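Local coordinates for protein tyrosine phosphatase PRL-1 (Leishmania major, PDB 3S4O), which removes phosphate from phosphotyrosine in proteins and may act as a virulence factor that supports survival of the parasite inside host macrophages, at residues 26-31 against 41-46; 70-75 against 91-96; 126-131 against 140-145. All coordinates share one frame; numbering follows the deposited sequence.

In the fold
The three contacts sample both layers of helices around the central sheet of the phosphatase fold. Contact 1 packs helix 36-44 on one face of strand 21-28; contact 2 sets helix 84-103 against strand 70-73, an outermost strand within the chain; contact 3 joins helices 122-133 and 139-149. Contacts 1 and 3 are mostly buried and lie on opposite sides of the chain's centre, yet they meet where Ile27 touches Val127. Contacts 2 and 3 touch through Leu94 and Ala130. The side chains of contact 3 are all apolar, with alanines allowing close backbones. Contact 1 adds a charged residue at its margin, and the partly buried contact 2 places one leucine against two aromatic side chains.

Contact 1: 26-31 against 41-46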
loop_
_atom_site.group_PDB
_atom_site.type_symbol
_atom_site.label_atom_id
_atom_site.label_comp_id
_atom_site.label_asym_id
_atom_site.label_seq_id
_atom_site.Cartn_x
_atom_site.Cartn_y
_atom_site.Cartn_z
ATOM N N LEU A 26 2.814 -4.006 -2.200
ATOM C CA LEU A 26 4.004 -3.637 -2.934
ATOM C C LEU A 26 4.281 -2.168 -2.725
ATOM O O LEU A 26 3.482 -1.333 -3.140
ATOM C CB LEU A 26 3.811 -3.869 -4.427
ATOM C CG LEU A 26 4.211 -5.198 -5.035
ATOM C CD1 LEU A 26 3.848 -5.146 -6.524
ATOM C CD2 LEU A 26 5.718 -5.467 -4.853
ATOM N N ILE A 27 5.391 -1.852 -2.068
ATOM C CA ILE A 27 5.892 -0.493 -2.010
ATOM C C ILE A 27 6.769 -0.265 -3.248
ATOM O O ILE A 27 7.772 -0.938 -3.448
ATOM C CB ILE A 27 6.722 -0.195 -0.747
ATOM C CG1 ILE A 27 5.908 -0.454 0.533
ATOM C CG2 ILE A 27 7.159 1.292 -0.760
ATOM C CD1 ILE A 27 6.738 -0.485 1.792
ATOM N N LEU A 28 6.364 0.687 -4.077
ATOM C CA LEU A 28 6.973 0.896 -5.390
ATOM C C LEU A 28 7.518 2.293 -5.546
ATOM O O LEU A 28 7.079 3.214 -4.872
ATOM C CB LEU A 28 5.949 0.682 -6.518
ATOM C CG LEU A 28 5.193 -0.648 -6.620
ATOM C CD1 LEU A 28 3.763 -0.420 -7.189
ATOM C CD2 LEU A 28 5.959 -1.632 -7.500
ATOM N N ASP A 29 8.451 2.441 -6.478
ATOM C CA ASP A 29 8.810 3.750 -7.006
ATOM C C ASP A 29 7.737 4.243 -7.976
ATOM O O ASP A 29 7.006 3.455 -8.577
ATOM C CB ASP A 29 10.158 3.708 -7.733
ATOM C CG ASP A 29 11.336 3.761 -6.778
ATOM O OD1 ASP A 29 11.115 4.012 -5.568
ATOM O OD2 ASP A 29 12.486 3.568 -7.238
ATOM N N ALA A 30 7.654 5.556 -8.104
ATOM C CA ALA A 30 6.803 6.180 -9.097
ATOM C C ALA A 30 7.370 5.890 -10.483
ATOM O O ALA A 30 8.587 5.794 -10.650
ATOM C CB ALA A 30 6.734 7.688 -8.869
ATOM N N PRO A 31 6.500 5.758 -11.477
ATOM C CA PRO A 31 6.966 5.583 -12.843
ATOM C C PRO A 31 7.344 6.901 -13.491
ATOM O O PRO A 31 6.787 7.945 -13.144
ATOM C CB PRO A 31 5.743 5.020 -13.549
ATOM C CG PRO A 31 4.614 5.611 -12.841
ATOM C CD PRO A 31 5.034 5.666 -11.400
ATOM N N LYS A 41 3.156 -3.092 -17.354
ATOM C CA LYS A 41 3.377 -4.525 -17.604
ATOM C C LYS A 41 3.878 -5.219 -16.338
ATOM O O LYS A 41 3.415 -6.301 -15.984
ATOM C CB LYS A 41 4.375 -4.751 -18.748
ATOM C CG LYS A 41 3.722 -5.260 -20.031
ATOM C CD LYS A 41 4.725 -5.853 -21.018
ATOM C CE LYS A 41 4.023 -6.277 -22.319
ATOM N NZ LYS A 41 4.938 -6.295 -23.505
ATOM N N GLU A 42 4.824 -4.573 -15.664
ATOM C CA GLU A 42 5.436 -5.136 -14.456
ATOM C C GLU A 42 4.431 -5.199 -13.297
ATOM O O GLU A 42 4.504 -6.087 -12.456
ATOM C CB GLU A 42 6.701 -4.352 -14.044
ATOM C CG GLU A 42 7.963 -4.625 -14.913
ATOM C CD GLU A 42 8.276 -6.115 -15.104
ATOM O OE1 GLU A 42 8.899 -6.720 -14.203
ATOM O OE2 GLU A 42 7.895 -6.683 -16.157
ATOM N N LEU A 43 3.490 -4.264 -13.266
ATOM C CA LEU A 43 2.397 -4.315 -12.294
ATOM C C LEU A 43 1.448 -5.484 -12.637
ATOM O O LEU A 43 1.038 -6.235 -11.757
ATOM C CB LEU A 43 1.609 -2.999 -12.252
ATOM C CG LEU A 43 2.277 -1.714 -11.739
ATOM C CD1 LEU A 43 1.269 -0.587 -11.822
ATOM C CD2 LEU A 43 2.808 -1.856 -10.333
ATOM N N GLN A 44 1.106 -5.616 -13.912
ATOM C CA GLN A 44 0.229 -6.697 -14.372
ATOM C C GLN A 44 0.859 -8.068 -14.101
ATOM O O GLN A 44 0.178 -9.001 -13.694
ATOM C CB GLN A 44 -0.047 -6.581 -15.870
ATOM C CG GLN A 44 -1.051 -5.510 -16.269
ATOM C CD GLN A 44 -1.230 -5.460 -17.779
ATOM O OE1 GLN A 44 -0.348 -5.865 -18.536
ATOM N NE2 GLN A 44 -2.384 -4.982 -18.222
ATOM N N HIS A 45 2.167 -8.157 -14.325
ATOM C CA HIS A 45 2.943 -9.390 -14.113
ATOM C C HIS A 45 3.060 -9.787 -12.646
ATOM O O HIS A 45 3.443 -10.909 -12.342
ATOM C CB HIS A 45 4.355 -9.239 -14.684
ATOM C CG HIS A 45 4.429 -9.488 -16.160
ATOM N ND1 HIS A 45 5.528 -10.057 -16.766
ATOM C CD2 HIS A 45 3.535 -9.250 -17.149
ATOM C CE1 HIS A 45 5.310 -10.152 -18.066
ATOM N NE2 HIS A 45 4.107 -9.664 -18.324
ATOM N N ARG A 46 2.761 -8.855 -11.746
ATOM C CA ARG A 46 2.746 -9.127 -10.299
ATOM C C ARG A 46 1.315 -9.133 -9.759
ATOM O O ARG A 46 1.093 -9.063 -8.546
ATOM C CB ARG A 46 3.595 -8.092 -9.563
ATOM C CG ARG A 46 5.064 -8.336 -9.720
ATOM C CD ARG A 46 5.859 -7.141 -9.267
ATOM N NE ARG A 46 7.287 -7.329 -9.501
ATOM C CZ ARG A 46 7.865 -7.304 -10.701
ATOM N NH1 ARG A 46 7.148 -7.076 -11.804
ATOM N NH2 ARG A 46 9.173 -7.509 -10.799
#
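Leu28 meets Leu43, and Leu26 meets Arg46, where helix 36-44 lies on strand 21-28. These elements belong to a beta-alpha-beta crossover: the helix carries the chain from strand 21-28 to the parallel strand 48-53, passing over strand 111-115 between them. The tight part is leucine on leucine. Leu28 CD1 and Leu43 CD2 come within 3.6 Å, methyl against methyl, with the two side chains slanting across each other. Leu51 of strand 48-53 touches both, so the pair packs into the apolar layer between sheet and helix; branched leucines suit it because each offers two methyls and no polar group.

The other pair has a buried member, Leu26, and a partly exposed one, Arg46. They cross at about a right angle, and Leu26 CD1 rests on Arg46 CD at 3.9 Å. Arginine suits this margin because its methylenes can cover a leucine while its charged end lies farther out. With the chain extended from CG to NE, the guanidinium reaches back over the helical turn to Glu42. There it joins two acceptors of the same residue: Arg46 NH1 donates to the backbone Glu42 O at 2.9 Å and forms a salt bridge with Glu42 OE1. Both oxygens lie near the guanidinium plane, a placement that should limit rotation of the group. The second bond is the straighter (163°), and in it Arg46 NH1 approaches Glu42 OE1, 3.0 Å away, from above the carboxylate plane.

Contact 2: 70-75 against 91-96; sequences DVHSWP and LKLLDT
Leu93 projects from helix 84-103 toward His72 and Trp74, which stand on the same side of strand 70-73 and the turn beyond it. From its CB the side chain runs to CG, which sits anti to the backbone N (chi1 171°); this places the fork toward the strand, and the two methyls do the touching. Leu93 CD1 meets His72 NE2 at 3.9 Å, with His72 CE1 close by. Leu93 CD2 lies over one face of the same imidazole, toward its rim and 4.2 Å above the plane, and also approaches Trp74 CH2 obliquely at 3.9 Å. A forked, apolar residue suits the place because its two branches can serve two rings. His72 CB, not its ring, lies 3.5 Å above one face of the Trp74 indole, toward its rim.

Trp74 and Pro75 begin the Trp-Pro-Phe-Asp-Asp run that ends in Asp78, the inferred proton donor, so the contact lies at the root of what corresponds to the WPD loop of tyrosine phosphatases. Because His72 NE2 is already hydrogen-bonded to His50 ND1 in the neighbouring strand, the methyl beside it deprives it of no partner. Between 70-75 and 91-96 no hydrogen bond forms, and the contact is van der Waals packing.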
loop_
_atom_site.group_PDB
_atom_site.type_symbol
_atom_site.label_atom_id
_atom_site.label_comp_id
_atom_site.label_asym_id
_atom_site.label_seq_id
_atom_site.Cartn_x
_atom_site.Cartn_y
_atom_site.Cartn_z
ATOM N N ASP A 70 -7.034 -0.623 -11.035
ATOM C CA ASP A 70 -7.745 0.493 -10.420
ATOM C C ASP A 70 -6.692 1.435 -9.836
ATOM O O ASP A 70 -5.821 1.000 -9.077
ATOM C CB ASP A 70 -8.689 0.002 -9.318
ATOM C CG ASP A 70 -9.850 -0.868 -9.859
ATOM O OD1 ASP A 70 -10.760 -1.245 -9.073
ATOM O OD2 ASP A 70 -9.861 -1.195 -11.074
ATOM N N VAL A 71 -6.751 2.709 -10.219
ATOM C CA VAL A 71 -5.821 3.710 -9.701
ATOM C C VAL A 71 -6.525 4.684 -8.761
ATOM O O VAL A 71 -7.621 5.161 -9.037
ATOM C CB VAL A 71 -5.091 4.497 -10.810
ATOM C CG1 VAL A 71 -4.061 5.428 -10.189
ATOM C CG2 VAL A 71 -4.401 3.553 -11.759
ATOM N N HIS A 72 -5.865 4.959 -7.644
ATOM C CA HIS A 72 -6.416 5.783 -6.585
ATOM C C HIS A 72 -5.423 6.912 -6.292
ATOM O O HIS A 72 -4.291 6.658 -5.911
ATOM C CB HIS A 72 -6.648 4.945 -5.321
ATOM C CG HIS A 72 -7.475 3.710 -5.532
ATOM N ND1 HIS A 72 -8.838 3.679 -5.335
ATOM C CD2 HIS A 72 -7.125 2.450 -5.891
ATOM C CE1 HIS A 72 -9.295 2.464 -5.594
ATOM N NE2 HIS A 72 -8.274 1.697 -5.934
ATOM N N SER A 73 -5.860 8.150 -6.472
ATOM C CA SER A 73 -4.983 9.322 -6.313
ATOM C C SER A 73 -5.337 10.053 -5.032
ATOM O O SER A 73 -6.227 10.899 -5.019
ATOM C CB SER A 73 -5.102 10.268 -7.520
ATOM O OG SER A 73 -4.779 9.602 -8.738
ATOM N N TRP A 74 -4.643 9.704 -3.954
ATOM C CA TRP A 74 -4.907 10.254 -2.623
ATOM C C TRP A 74 -3.690 10.983 -2.057
ATOM O O TRP A 74 -3.038 10.484 -1.161
ATOM C CB TRP A 74 -5.297 9.136 -1.652
ATOM C CG TRP A 74 -6.437 8.286 -2.098
ATOM C CD1 TRP A 74 -7.444 8.637 -2.931
ATOM C CD2 TRP A 74 -6.680 6.938 -1.713
ATOM N NE1 TRP A 74 -8.296 7.583 -3.103
ATOM C CE2 TRP A 74 -7.852 6.528 -2.358
ATOM C CE3 TRP A 74 -6.011 6.034 -0.885
ATOM C CZ2 TRP A 74 -8.388 5.255 -2.199
ATOM C CZ3 TRP A 74 -6.527 4.774 -0.737
ATOM C CH2 TRP A 74 -7.706 4.387 -1.398
ATOM N N PRO A 75 -3.367 12.153 -2.576
ATOM C CA PRO A 75 -2.167 12.846 -2.102
ATOM C C PRO A 75 -2.253 13.310 -0.652
ATOM O O PRO A 75 -3.300 13.780 -0.207
ATOM C CB PRO A 75 -2.079 14.066 -3.026
ATOM C CG PRO A 75 -3.488 14.371 -3.373
ATOM C CD PRO A 75 -4.188 13.022 -3.440
ATOM N N LEU A 91 -8.834 2.414 4.423
ATOM C CA LEU A 91 -9.533 1.366 5.153
ATOM C C LEU A 91 -10.777 0.902 4.391
ATOM O O LEU A 91 -11.108 -0.290 4.399
ATOM C CB LEU A 91 -9.928 1.826 6.565
ATOM C CG LEU A 91 -8.833 2.213 7.566
ATOM C CD1 LEU A 91 -9.486 2.871 8.815
ATOM C CD2 LEU A 91 -7.990 1.034 7.968
ATOM N N LYS A 92 -11.456 1.835 3.725
ATOM C CA LYS A 92 -12.649 1.488 2.938
ATOM C C LYS A 92 -12.285 0.504 1.822
ATOM O O LYS A 92 -12.967 -0.500 1.620
ATOM C CB LYS A 92 -13.321 2.729 2.329
ATOM C CG LYS A 92 -14.539 2.404 1.434
ATOM C CD LYS A 92 -15.729 1.900 2.245
ATOM C CE LYS A 92 -16.966 1.694 1.394
ATOM N NZ LYS A 92 -18.231 1.780 2.190
ATOM N N LEU A 93 -11.206 0.820 1.109
ATOM C CA LEU A 93 -10.681 -0.032 0.039
ATOM C C LEU A 93 -10.285 -1.422 0.562
ATOM O O LEU A 93 -10.589 -2.436 -0.042
ATOM C CB LEU A 93 -9.463 0.633 -0.620
ATOM C CG LEU A 93 -8.632 -0.183 -1.618
ATOM C CD1 LEU A 93 -9.423 -0.512 -2.881
ATOM C CD2 LEU A 93 -7.357 0.547 -1.975
ATOM N N LEU A 94 -9.599 -1.453 1.694
ATOM C CA LEU A 94 -9.123 -2.714 2.257
ATOM C C LEU A 94 -10.259 -3.563 2.828
ATOM O O LEU A 94 -10.258 -4.781 2.682
ATOM C CB LEU A 94 -8.039 -2.443 3.322
ATOM C CG LEU A 94 -6.749 -1.801 2.768
ATOM C CD1 LEU A 94 -5.636 -1.737 3.822
ATOM C CD2 LEU A 94 -6.238 -2.498 1.518
ATOM N N ASP A 95 -11.227 -2.916 3.469
ATOM C CA ASP A 95 -12.443 -3.575 3.935
ATOM C C ASP A 95 -13.167 -4.231 2.756
ATOM O O ASP A 95 -13.671 -5.338 2.868
ATOM C CB ASP A 95 -13.413 -2.582 4.601
ATOM C CG ASP A 95 -12.947 -2.114 5.990
ATOM O OD1 ASP A 95 -11.943 -2.653 6.521
ATOM O OD2 ASP A 95 -13.577 -1.172 6.541
ATOM N N THR A 96 -13.219 -3.528 1.629
ATOM C CA THR A 96 -13.974 -3.996 0.466
ATOM C C THR A 96 -13.279 -5.189 -0.153
ATOM O O THR A 96 -13.918 -6.164 -0.540
ATOM C CB THR A 96 -14.123 -2.872 -0.592
ATOM O OG1 THR A 96 -14.808 -1.751 -0.006
ATOM C CG2 THR A 96 -14.890 -3.360 -1.810
#

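Contact 3: 126-131 against 140-145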
loop_
_atom_site.group_PDB
_atom_site.type_symbol
_atom_site.label_atom_id
_atom_site.label_comp_id
_atom_site.label_asym_id
_atom_site.label_seq_id
_atom_site.Cartn_x
_atom_site.Cartn_y
_atom_site.Cartn_z
ATOM N N LEU A 126 1.210 3.903 5.057
ATOM C CA LEU A 126 -0.088 3.287 4.727
ATOM C C LEU A 126 -0.025 1.787 4.905
ATOM O O LEU A 126 -0.972 1.154 5.387
ATOM C CB LEU A 126 -0.502 3.584 3.283
ATOM C CG LEU A 126 -1.254 4.902 3.039
ATOM C CD1 LEU A 126 -2.039 4.772 1.743
ATOM C CD2 LEU A 126 -2.192 5.304 4.189
ATOM N N VAL A 127 1.090 1.207 4.488
ATOM C CA VAL A 127 1.281 -0.236 4.609
ATOM C C VAL A 127 1.379 -0.613 6.078
ATOM O O VAL A 127 0.738 -1.562 6.525
ATOM C CB VAL A 127 2.508 -0.706 3.830
ATOM C CG1 VAL A 127 2.838 -2.147 4.157
ATOM C CG2 VAL A 127 2.256 -0.528 2.347
ATOM N N ALA A 128 2.149 0.164 6.830
ATOM C CA ALA A 128 2.304 -0.046 8.263
ATOM C C ALA A 128 0.934 -0.068 8.926
ATOM O O ALA A 128 0.631 -0.929 9.741
ATOM C CB ALA A 128 3.166 1.048 8.863
ATOM N N LEU A 129 0.101 0.887 8.554
ATOM C CA LEU A 129 -1.226 1.001 9.127
ATOM C C LEU A 129 -2.093 -0.213 8.825
ATOM O O LEU A 129 -2.872 -0.633 9.679
ATOM C CB LEU A 129 -1.926 2.228 8.577
ATOM C CG LEU A 129 -3.388 2.344 9.039
ATOM C CD1 LEU A 129 -3.487 3.018 10.393
ATOM C CD2 LEU A 129 -4.222 3.037 8.005
ATOM N N ALA A 130 -1.997 -0.727 7.597
ATOM C CA ALA A 130 -2.741 -1.931 7.203
ATOM C C ALA A 130 -2.330 -3.112 8.075
ATOM O O ALA A 130 -3.178 -3.898 8.504
ATOM C CB ALA A 130 -2.528 -2.260 5.728
ATOM N N LEU A 131 -1.030 -3.220 8.348
ATOM C CA LEU A 131 -0.497 -4.287 9.203
ATOM C C LEU A 131 -1.065 -4.190 10.617
ATOM O O LEU A 131 -1.364 -5.204 11.247
ATOM C CB LEU A 131 1.038 -4.250 9.283
ATOM C CG LEU A 131 1.850 -4.654 8.047
ATOM C CD1 LEU A 131 3.326 -4.370 8.285
ATOM C CD2 LEU A 131 1.670 -6.111 7.719
ATOM N N LEU A 140 5.088 -0.769 16.653
ATOM C CA LEU A 140 6.554 -0.893 16.662
ATOM C C LEU A 140 7.057 -2.059 15.806
ATOM O O LEU A 140 8.116 -1.960 15.187
ATOM C CB LEU A 140 7.083 -1.042 18.088
ATOM C CG LEU A 140 7.092 0.227 18.962
ATOM C CD1 LEU A 140 7.782 -0.095 20.296
ATOM C CD2 LEU A 140 7.732 1.459 18.269
ATOM N N ASP A 141 6.300 -3.153 15.773
ATOM C CA ASP A 141 6.662 -4.315 14.958
ATOM C C ASP A 141 6.365 -4.074 13.467
ATOM O O ASP A 141 7.048 -4.624 12.601
ATOM C CB ASP A 141 5.926 -5.584 15.414
ATOM C CG ASP A 141 6.409 -6.120 16.766
ATOM O OD1 ASP A 141 7.580 -5.899 17.152
ATOM O OD2 ASP A 141 5.594 -6.787 17.446
ATOM N N ALA A 142 5.338 -3.280 13.167
ATOM C CA ALA A 142 5.018 -2.971 11.773
ATOM C C ALA A 142 6.111 -2.107 11.176
ATOM O O ALA A 142 6.461 -2.259 10.003
ATOM C CB ALA A 142 3.677 -2.278 11.657
ATOM N N ILE A 143 6.639 -1.194 11.988
ATOM C CA ILE A 143 7.695 -0.277 11.555
ATOM C C ILE A 143 8.987 -1.052 11.313
ATOM O O ILE A 143 9.649 -0.875 10.293
ATOM C CB ILE A 143 7.956 0.841 12.598
ATOM C CG1 ILE A 143 6.760 1.791 12.692
ATOM C CG2 ILE A 143 9.179 1.658 12.219
ATOM C CD1 ILE A 143 6.829 2.739 13.898
ATOM N N ALA A 144 9.334 -1.916 12.256
ATOM C CA ALA A 144 10.531 -2.736 12.144
ATOM C C ALA A 144 10.461 -3.616 10.894
ATOM O O ALA A 144 11.453 -3.769 10.183
ATOM C CB ALA A 144 10.703 -3.608 13.390
ATOM N N LEU A 145 9.284 -4.186 10.645
ATOM C CA LEU A 145 9.054 -5.086 9.510
ATOM C C LEU A 145 9.317 -4.369 8.191
ATOM O O LEU A 145 9.999 -4.893 7.304
ATOM C CB LEU A 145 7.615 -5.612 9.526
ATOM C CG LEU A 145 7.264 -6.713 8.530
ATOM C CD1 LEU A 145 8.427 -7.695 8.279
ATOM C CD2 LEU A 145 5.994 -7.467 8.979
#
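Ala128 and Ala142 mark the closest backbone approach between helical segments 126-131 and 140-145, with their CA atoms 5.3 Å apart. The segment axes come within 9.0 Å, and their N-to-C directions differ by 134°, roughly midway between perpendicular and antiparallel. Such closeness calls for small residues at the crossing: each alanine points its CB at the other helix, and the methyls Ala128 CB and Ala142 CB stand 4.4 Å apart. Ala142 CB also lies 3.8 Å from the backbone Ala128 O, so it packs against main chain as well as side chain.

Helix 122-133 follows the phosphate-binding loop of the tyrosine phosphatase fold, the signature loop that runs from Cys116 to Arg122, where thiosulfate is bound in this structure. Contact 3 is farther along that helix, with the side chain of Ala128 about 12 Å from the thiosulfate. Here helix 139-149 is laid against it, and Ile162 of helix 156-164 touches both Ala128 and Ile143, giving the pair a third helical neighbour.

One turn on, the spacing is filled by longer side chains. With CG anti to the carbonyl carbon (chi1 -71°), Leu131 sends its branch across to the other helix, where Leu131 CD1 reaches Ala142 CB at 4.0 Å; nearer the backbone, Leu131 CB meets the same Ala142 CB at 4.1 Å. The leucine thus lies alongside the alanine, with both its root and a branch in contact. From the other helix comes Leu145. It is partly exposed, and leucine fits this margin because its branch can extend inward from the helix, bringing Leu145 CD2 to Leu131 CD1 at 4.1 Å.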